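Side-chain contacts in major capsid protein (PDB 5J7O), which probably builds the icosahedral outer shell of Faustovirus as a trimer of double jelly-roll subunits: residues L449-A454 with I594-S599; E522-V527 with G565-N570; Y548-Y553 with V559-K564. All coordinates share one frame; numbering follows the deposited sequence.

Contact 1 (L449-A454 with I594-S599)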
loop_
_atom_site.group_PDB
_atom_site.type_symbol
_atom_site.label_atom_id
_atom_site.label_comp_id
_atom_site.label_asym_id
_atom_site.label_seq_id
_atom_site.Cartn_x
_atom_site.Cartn_y
_atom_site.Cartn_z
ATOM N N LEU B 449 16.058 19.039 -1.878
ATOM C CA LEU B 449 17.431 18.848 -2.326
ATOM C C LEU B 449 17.592 17.500 -3.016
ATOM O O LEU B 449 16.940 16.514 -2.659
ATOM C CB LEU B 449 18.420 18.951 -1.155
ATOM C CG LEU B 449 19.907 18.872 -1.513
ATOM C CD1 LEU B 449 20.309 20.039 -2.405
ATOM C CD2 LEU B 449 20.773 18.820 -0.264
ATOM N N GLY B 450 18.476 17.474 -4.009
ATOM C CA GLY B 450 18.816 16.243 -4.695
ATOM C C GLY B 450 20.049 16.433 -5.549
ATOM O O GLY B 450 20.389 17.552 -5.946
ATOM N N LEU B 451 20.721 15.314 -5.820
ATOM C CA LEU B 451 21.902 15.275 -6.687
ATOM C C LEU B 451 21.611 14.234 -7.764
ATOM O O LEU B 451 21.933 13.054 -7.607
ATOM C CB LEU B 451 23.166 14.949 -5.893
ATOM C CG LEU B 451 24.507 15.051 -6.626
ATOM C CD1 LEU B 451 24.721 16.451 -7.179
ATOM C CD2 LEU B 451 25.654 14.659 -5.709
ATOM N N ARG B 452 20.997 14.679 -8.858
ATOM C CA ARG B 452 20.483 13.772 -9.874
ATOM C C ARG B 452 21.549 13.499 -10.927
ATOM O O ARG B 452 22.075 14.452 -11.519
ATOM C CB ARG B 452 19.246 14.360 -10.531
ATOM C CG ARG B 452 18.774 13.603 -11.758
ATOM C CD ARG B 452 18.268 14.563 -12.819
ATOM N NE ARG B 452 16.816 14.697 -12.813
ATOM C CZ ARG B 452 16.153 15.609 -13.516
ATOM N NH1 ARG B 452 16.815 16.474 -14.272
ATOM N NH2 ARG B 452 14.830 15.658 -13.462
ATOM N N PRO B 453 21.893 12.239 -11.194
ATOM C CA PRO B 453 22.877 11.951 -12.245
ATOM C C PRO B 453 22.389 12.440 -13.600
ATOM O O PRO B 453 21.217 12.284 -13.952
ATOM C CB PRO B 453 23.001 10.423 -12.208
ATOM C CG PRO B 453 22.489 10.022 -10.861
ATOM C CD PRO B 453 21.421 11.016 -10.526
ATOM N N ALA B 454 23.310 13.037 -14.363
ATOM C CA ALA B 454 22.952 13.588 -15.666
ATOM C C ALA B 454 22.420 12.517 -16.608
ATOM O O ALA B 454 21.601 12.815 -17.486
ATOM C CB ALA B 454 24.159 14.289 -16.289
ATOM N N ILE B 594 24.975 25.150 0.627
ATOM C CA ILE B 594 24.643 23.749 0.852
ATOM C C ILE B 594 25.873 22.933 0.486
ATOM O O ILE B 594 26.329 22.965 -0.665
ATOM C CB ILE B 594 23.423 23.307 0.028
ATOM C CG1 ILE B 594 22.173 24.074 0.464
ATOM C CG2 ILE B 594 23.207 21.807 0.160
ATOM C CD1 ILE B 594 20.937 23.729 -0.340
ATOM N N GLU B 595 26.417 22.211 1.460
ATOM C CA GLU B 595 27.636 21.435 1.281
ATOM C C GLU B 595 27.295 19.953 1.271
ATOM O O GLU B 595 26.521 19.485 2.112
ATOM C CB GLU B 595 28.643 21.744 2.389
ATOM C CG GLU B 595 28.908 23.227 2.570
ATOM C CD GLU B 595 29.877 23.511 3.697
ATOM O OE1 GLU B 595 30.054 24.698 4.043
ATOM O OE2 GLU B 595 30.463 22.549 4.236
ATOM N N TYR B 596 27.874 19.221 0.323
ATOM C CA TYR B 596 27.597 17.803 0.161
ATOM C C TYR B 596 28.903 17.030 0.040
ATOM O O TYR B 596 29.944 17.575 -0.334
ATOM C CB TYR B 596 26.732 17.535 -1.080
ATOM C CG TYR B 596 27.486 17.677 -2.386
ATOM C CD1 TYR B 596 28.126 16.586 -2.968
ATOM C CD2 TYR B 596 27.563 18.901 -3.035
ATOM C CE1 TYR B 596 28.823 16.713 -4.151
ATOM C CE2 TYR B 596 28.253 19.036 -4.224
ATOM C CZ TYR B 596 28.881 17.939 -4.776
ATOM O OH TYR B 596 29.572 18.067 -5.959
ATOM N N THR B 597 28.823 15.741 0.353
ATOM C CA THR B 597 29.856 14.775 0.012
ATOM C C THR B 597 29.191 13.610 -0.704
ATOM O O THR B 597 28.074 13.215 -0.357
ATOM C CB THR B 597 30.617 14.279 1.248
ATOM O OG1 THR B 597 29.688 13.951 2.288
ATOM C CG2 THR B 597 31.580 15.345 1.745
ATOM N N SER B 598 29.874 13.072 -1.711
ATOM C CA SER B 598 29.290 12.071 -2.589
ATOM C C SER B 598 30.245 10.902 -2.771
ATOM O O SER B 598 31.459 11.091 -2.892
ATOM C CB SER B 598 28.946 12.671 -3.957
ATOM O OG SER B 598 28.354 11.704 -4.806
ATOM N N SER B 599 29.685 9.696 -2.786
ATOM C CA SER B 599 30.424 8.498 -3.158
ATOM C C SER B 599 30.248 8.144 -4.629
ATOM O O SER B 599 30.896 7.208 -5.109
ATOM C CB SER B 599 29.988 7.313 -2.289
ATOM O OG SER B 599 30.315 7.529 -0.927
#
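L451 reaches across to Y596 and S598, and two residues back along its strand L449 meets I594; both contacts are made by a leucine CD2 methyl. L451 CD2 lies 4.1 Å from Y596 CE1, approaching the ring obliquely, with the two side chains crossing at about a right angle. L451 CD2 also sits 4.1 Å from S598 OG, a hydroxyl whose polar needs are met elsewhere, by T523 O among others. With CG anti to the backbone N (chi1 -172°), L451 extends off its strand and carries CD2 over to both partners. These are the two facing sheets of a jelly roll: strand 444-453 belongs to one, strand 592-597 to the other, and no hydrogen bond joins the two segments. The L449 and I594 side chains run antiparallel alongside each other, bringing L449 CD2 to 3.9 Å from I594 CG2. V527, from strand 526-531, touches both of them and continues the apolar layer between the sheets. Y596 keeps its ring inside the sandwich while its OH hydrogen-bonds to N430 O.

Contact 2 (E522-V527 with G565-N570)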
loop_
_atom_site.group_PDB
_atom_site.type_symbol
_atom_site.label_atom_id
_atom_site.label_comp_id
_atom_site.label_asym_id
_atom_site.label_seq_id
_atom_site.Cartn_x
_atom_site.Cartn_y
_atom_site.Cartn_z
ATOM N N GLU B 522 22.646 5.821 -3.788
ATOM C CA GLU B 522 22.561 7.199 -3.318
ATOM C C GLU B 522 23.735 8.021 -3.833
ATOM O O GLU B 522 24.877 7.554 -3.870
ATOM C CB GLU B 522 22.521 7.239 -1.789
ATOM C CG GLU B 522 21.258 6.648 -1.179
ATOM C CD GLU B 522 21.282 6.646 0.340
ATOM O OE1 GLU B 522 21.908 7.552 0.932
ATOM O OE2 GLU B 522 20.676 5.734 0.943
ATOM N N THR B 523 23.443 9.256 -4.240
ATOM C CA THR B 523 24.462 10.178 -4.724
ATOM C C THR B 523 24.920 11.172 -3.666
ATOM O O THR B 523 25.956 11.817 -3.857
ATOM C CB THR B 523 23.950 10.947 -5.950
ATOM O OG1 THR B 523 22.713 11.598 -5.632
ATOM C CG2 THR B 523 23.736 10.001 -7.125
ATOM N N LEU B 524 24.185 11.311 -2.568
ATOM C CA LEU B 524 24.554 12.198 -1.474
ATOM C C LEU B 524 24.863 11.368 -0.236
ATOM O O LEU B 524 24.047 10.539 0.179
ATOM C CB LEU B 524 23.434 13.196 -1.170
ATOM C CG LEU B 524 23.111 14.245 -2.236
ATOM C CD1 LEU B 524 21.817 14.969 -1.896
ATOM C CD2 LEU B 524 24.253 15.237 -2.370
ATOM N N ASP B 525 26.042 11.588 0.345
ATOM C CA ASP B 525 26.398 10.940 1.602
ATOM C C ASP B 525 26.036 11.810 2.800
ATOM O O ASP B 525 25.320 11.366 3.702
ATOM C CB ASP B 525 27.894 10.608 1.625
ATOM C CG ASP B 525 28.259 9.484 0.676
ATOM O OD1 ASP B 525 27.380 8.649 0.372
ATOM O OD2 ASP B 525 29.427 9.432 0.237
ATOM N N THR B 526 26.529 13.047 2.824
ATOM C CA THR B 526 26.264 13.980 3.907
ATOM C C THR B 526 25.867 15.330 3.323
ATOM O O THR B 526 26.208 15.660 2.186
ATOM C CB THR B 526 27.484 14.162 4.824
ATOM O OG1 THR B 526 28.492 14.912 4.136
ATOM C CG2 THR B 526 28.063 12.814 5.240
ATOM N N VAL B 527 25.136 16.109 4.119
ATOM C CA VAL B 527 24.738 17.462 3.741
ATOM C C VAL B 527 24.939 18.383 4.940
ATOM O O VAL B 527 24.669 18.004 6.082
ATOM C CB VAL B 527 23.277 17.515 3.240
ATOM C CG1 VAL B 527 22.823 18.954 3.034
ATOM C CG2 VAL B 527 23.136 16.737 1.943
ATOM N N GLY B 565 17.045 9.537 -2.921
ATOM C CA GLY B 565 17.829 10.741 -3.085
ATOM C C GLY B 565 17.092 12.030 -2.805
ATOM O O GLY B 565 17.618 13.105 -3.117
ATOM N N ALA B 566 15.897 11.965 -2.226
ATOM C CA ALA B 566 15.097 13.150 -1.948
ATOM C C ALA B 566 15.356 13.607 -0.517
ATOM O O ALA B 566 15.056 12.881 0.436
ATOM C CB ALA B 566 13.613 12.862 -2.165
ATOM N N LEU B 567 15.903 14.810 -0.370
ATOM C CA LEU B 567 16.237 15.362 0.934
ATOM C C LEU B 567 15.423 16.623 1.191
ATOM O O LEU B 567 15.108 17.381 0.268
ATOM C CB LEU B 567 17.737 15.666 1.048
ATOM C CG LEU B 567 18.653 14.480 1.375
ATOM C CD1 LEU B 567 18.771 13.508 0.208
ATOM C CD2 LEU B 567 20.023 14.967 1.805
ATOM N N PHE B 568 15.089 16.839 2.461
ATOM C CA PHE B 568 14.198 17.915 2.885
ATOM C C PHE B 568 14.887 18.692 4.000
ATOM O O PHE B 568 14.992 18.200 5.128
ATOM C CB PHE B 568 12.854 17.346 3.350
ATOM C CG PHE B 568 11.804 18.385 3.627
ATOM C CD1 PHE B 568 11.675 18.941 4.890
ATOM C CD2 PHE B 568 10.929 18.791 2.631
ATOM C CE1 PHE B 568 10.706 19.890 5.151
ATOM C CE2 PHE B 568 9.956 19.741 2.888
ATOM C CZ PHE B 568 9.846 20.290 4.150
ATOM N N LEU B 569 15.361 19.897 3.686
ATOM C CA LEU B 569 16.036 20.753 4.658
ATOM C C LEU B 569 15.003 21.697 5.264
ATOM O O LEU B 569 14.577 22.656 4.616
ATOM C CB LEU B 569 17.167 21.539 3.998
ATOM C CG LEU B 569 18.064 20.844 2.969
ATOM C CD1 LEU B 569 19.076 21.829 2.402
ATOM C CD2 LEU B 569 18.772 19.647 3.569
ATOM N N ASN B 570 14.617 21.443 6.511
ATOM C CA ASN B 570 13.514 22.154 7.144
ATOM C C ASN B 570 14.024 23.276 8.040
ATOM O O ASN B 570 15.031 23.125 8.738
ATOM C CB ASN B 570 12.650 21.190 7.961
ATOM C CG ASN B 570 11.433 21.864 8.559
ATOM O OD1 ASN B 570 11.010 22.928 8.109
ATOM N ND2 ASN B 570 10.858 21.242 9.582
HETATM O O HOH W 1 20.084 12.993 -4.379
#
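In L567, CG stands beside the backbone N and anti to the carbonyl carbon (chi1 -81°), which turns the side chain to the opposing segment, where CD2 meets V527 and both methyls meet L524; L524, with chi1 -67°, has its CG placed the same way. The setting is the interior of a jelly-roll sandwich, where strand 567-570, at one margin of its sheet within the chain, faces strand 526-531 of the opposing sheet and the loop leading into it. The tightest approach is V527 CG2 to L567 CD2, at 3.6 Å, where the two side chains run past one another in opposite directions. V527 splits its branches between two leucines: while CG2 takes L567, V527 CG1 lies 4.1 Å from L569 CD2. L524 comes at L567 obliquely, and L524 CD1 sits against both methyls of L567, 4.0 Å from L567 CD1 and 4.1 Å from L567 CD2. Around this cluster, Y545 of helix 542-552 touches L567 and L569, and L451 and Y596 lie against L524. D525 and T526 both face T597 in a classic beta bulge, just before V527 turns its side chain inward. The apolar part gives way to a polar link where the chain enters each segment. T523 OG1, which hydrogen-bonds to L451 O, accepts from a water at 3.2 Å, and the same water donates to G565 O at 2.8 Å.

Contact 3 (Y548-Y553 with V559-K564)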
loop_
_atom_site.group_PDB
_atom_site.type_symbol
_atom_site.label_atom_id
_atom_site.label_comp_id
_atom_site.label_asym_id
_atom_site.label_seq_id
_atom_site.Cartn_x
_atom_site.Cartn_y
_atom_site.Cartn_z
ATOM N N TYR B 548 14.451 11.090 8.632
ATOM C CA TYR B 548 14.064 11.590 9.948
ATOM C C TYR B 548 13.212 12.851 9.846
ATOM O O TYR B 548 12.136 12.931 10.448
ATOM C CB TYR B 548 15.292 11.858 10.814
ATOM C CG TYR B 548 14.899 12.447 12.144
ATOM C CD1 TYR B 548 15.216 13.758 12.472
ATOM C CD2 TYR B 548 14.163 11.703 13.055
ATOM C CE1 TYR B 548 14.836 14.300 13.685
ATOM C CE2 TYR B 548 13.777 12.235 14.265
ATOM C CZ TYR B 548 14.117 13.532 14.577
ATOM O OH TYR B 548 13.732 14.062 15.786
ATOM N N ILE B 549 13.690 13.857 9.108
ATOM C CA ILE B 549 12.970 15.133 9.042
ATOM C C ILE B 549 11.567 14.975 8.465
ATOM O O ILE B 549 10.613 15.484 9.076
ATOM C CB ILE B 549 13.813 16.179 8.291
ATOM C CG1 ILE B 549 14.982 16.645 9.162
ATOM C CG2 ILE B 549 12.951 17.362 7.869
ATOM C CD1 ILE B 549 15.829 17.728 8.526
ATOM N N PRO B 550 11.359 14.302 7.325
ATOM C CA PRO B 550 9.976 14.127 6.848
ATOM C C PRO B 550 9.115 13.287 7.777
ATOM O O PRO B 550 7.890 13.465 7.796
ATOM C CB PRO B 550 10.159 13.453 5.481
ATOM C CG PRO B 550 11.540 13.815 5.064
ATOM C CD PRO B 550 12.329 13.805 6.333
ATOM N N TRP B 551 9.713 12.377 8.549
ATOM C CA TRP B 551 8.931 11.590 9.499
ATOM C C TRP B 551 8.436 12.451 10.653
ATOM O O TRP B 551 7.271 12.348 11.057
ATOM C CB TRP B 551 9.759 10.418 10.028
ATOM C CG TRP B 551 9.115 9.699 11.183
ATOM C CD1 TRP B 551 8.204 8.685 11.113
ATOM C CD2 TRP B 551 9.336 9.944 12.578
ATOM N NE1 TRP B 551 7.842 8.285 12.378
ATOM C CE2 TRP B 551 8.524 9.042 13.294
ATOM C CE3 TRP B 551 10.142 10.837 13.290
ATOM C CZ2 TRP B 551 8.493 9.010 14.687
ATOM C CZ3 TRP B 551 10.110 10.804 14.671
ATOM C CH2 TRP B 551 9.292 9.897 15.355
ATOM N N ASN B 552 9.300 13.314 11.187
ATOM C CA ASN B 552 8.976 14.038 12.411
ATOM C C ASN B 552 8.026 15.202 12.146
ATOM O O ASN B 552 7.043 15.386 12.873
ATOM C CB ASN B 552 10.262 14.535 13.075
ATOM C CG ASN B 552 10.007 15.220 14.403
ATOM O OD1 ASN B 552 9.689 14.570 15.398
ATOM N ND2 ASN B 552 10.156 16.540 14.428
ATOM N N TYR B 553 8.295 15.988 11.111
ATOM C CA TYR B 553 7.595 17.240 10.873
ATOM C C TYR B 553 6.457 17.072 9.872
ATOM O O TYR B 553 6.376 16.084 9.139
ATOM C CB TYR B 553 8.562 18.307 10.354
ATOM C CG TYR B 553 9.619 18.741 11.343
ATOM C CD1 TYR B 553 10.832 18.070 11.433
ATOM C CD2 TYR B 553 9.411 19.831 12.176
ATOM C CE1 TYR B 553 11.802 18.469 12.330
ATOM C CE2 TYR B 553 10.375 20.238 13.076
ATOM C CZ TYR B 553 11.568 19.554 13.150
ATOM O OH TYR B 553 12.533 19.956 14.046
ATOM N N VAL B 559 4.925 13.910 3.285
ATOM C CA VAL B 559 5.038 12.472 3.085
ATOM C C VAL B 559 6.504 12.079 3.136
ATOM O O VAL B 559 7.374 12.787 2.615
ATOM C CB VAL B 559 4.398 12.053 1.750
ATOM C CG1 VAL B 559 4.585 10.559 1.505
ATOM C CG2 VAL B 559 2.935 12.412 1.745
ATOM N N THR B 560 6.781 10.957 3.779
ATOM C CA THR B 560 8.111 10.383 3.703
ATOM C C THR B 560 8.403 9.971 2.263
ATOM O O THR B 560 7.596 9.256 1.651
ATOM C CB THR B 560 8.233 9.176 4.624
ATOM O OG1 THR B 560 7.264 8.184 4.257
ATOM C CG2 THR B 560 8.000 9.617 6.036
ATOM N N PRO B 561 9.527 10.391 1.688
ATOM C CA PRO B 561 9.781 10.113 0.271
ATOM C C PRO B 561 10.285 8.698 0.039
ATOM O O PRO B 561 11.141 8.187 0.767
ATOM C CB PRO B 561 10.850 11.147 -0.098
ATOM C CG PRO B 561 11.602 11.351 1.177
ATOM C CD PRO B 561 10.598 11.203 2.294
ATOM N N GLN B 562 9.741 8.063 -1.001
ATOM C CA GLN B 562 10.244 6.759 -1.417
ATOM C C GLN B 562 11.594 6.892 -2.111
ATOM O O GLN B 562 12.479 6.046 -1.930
ATOM C CB GLN B 562 9.231 6.078 -2.340
ATOM C CG GLN B 562 9.352 4.565 -2.395
ATOM C CD GLN B 562 8.798 3.893 -1.154
ATOM O OE1 GLN B 562 8.092 4.515 -0.359
ATOM N NE2 GLN B 562 9.116 2.616 -0.981
ATOM N N ASP B 563 11.768 7.950 -2.903
ATOM C CA ASP B 563 13.027 8.203 -3.592
ATOM C C ASP B 563 14.158 8.349 -2.582
ATOM O O ASP B 563 14.105 9.207 -1.695
ATOM C CB ASP B 563 12.902 9.466 -4.448
ATOM C CG ASP B 563 14.047 9.630 -5.437
ATOM O OD1 ASP B 563 15.152 9.102 -5.186
ATOM O OD2 ASP B 563 13.842 10.298 -6.472
ATOM N N LYS B 564 15.186 7.509 -2.722
ATOM C CA LYS B 564 16.293 7.501 -1.772
ATOM C C LYS B 564 17.176 8.738 -1.867
ATOM O O LYS B 564 17.991 8.963 -0.966
ATOM C CB LYS B 564 17.147 6.248 -1.964
ATOM C CG LYS B 564 16.745 5.081 -1.077
ATOM C CD LYS B 564 17.808 3.994 -1.095
ATOM C CE LYS B 564 17.581 2.978 0.011
ATOM N NZ LYS B 564 18.697 1.995 0.090
#
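This is a small apolar contact in which the last turn of helix 542-552 rests against the irregular chain that leads from it back to strand 567-570, a helix-bearing connection within the jelly roll of the capsid protein. P550 and T560 carry most of it, with P561 adding the closest approach between side chains. T560 turns its methyl to the helix backbone rather than to the indole: with CG2 beside the backbone N and anti to the carbonyl carbon, T560 CG2 comes to 4.1 Å from W551 CA. The two proline side chains cross at about a right angle, and P561 CD sits against the CB-CG bond of P550, 3.9 Å from P550 CG. P550 CB also lies 4.1 Å from the carbonyl oxygen V559 O and 4.1 Å from T560 CA, so the proline packs against backbone as well as ring. F212 of helix 203-212 touches both prolines. A second subunit lies close by: its K218 NZ hydrogen-bonds to P550 O and Y553 O, and Y209 of that subunit packs on W551, placing the contact beside the trimer interface. As a proline, P550 has no N-H to give to the preceding turn, and the helix is kinked there; across the kink, N552 N still bonds to Y548 O, at 3.0 Å.

How the contacts relate
From the N-terminal side, the chain first lays down 449-454, then 522-527, then helix segment 548-553, and comes back through 559-564, 565-570 and finally 594-599. Contact 3 therefore closes the shortest loop, nested inside that of contact 2, which is itself nested inside the long loop of contact 1; none cross. Contacts 1 and 2 have centres about 7 Å apart and tie together the same two sheets: strands 444-453 and 567-570 are neighbours in one, 592-597 and 526-531 in the other. Contact 3 lies about 11 Å from contact 2, centre to centre, and adds helix 542-552, with I549 packing on F568 and N570 of strand 567-570.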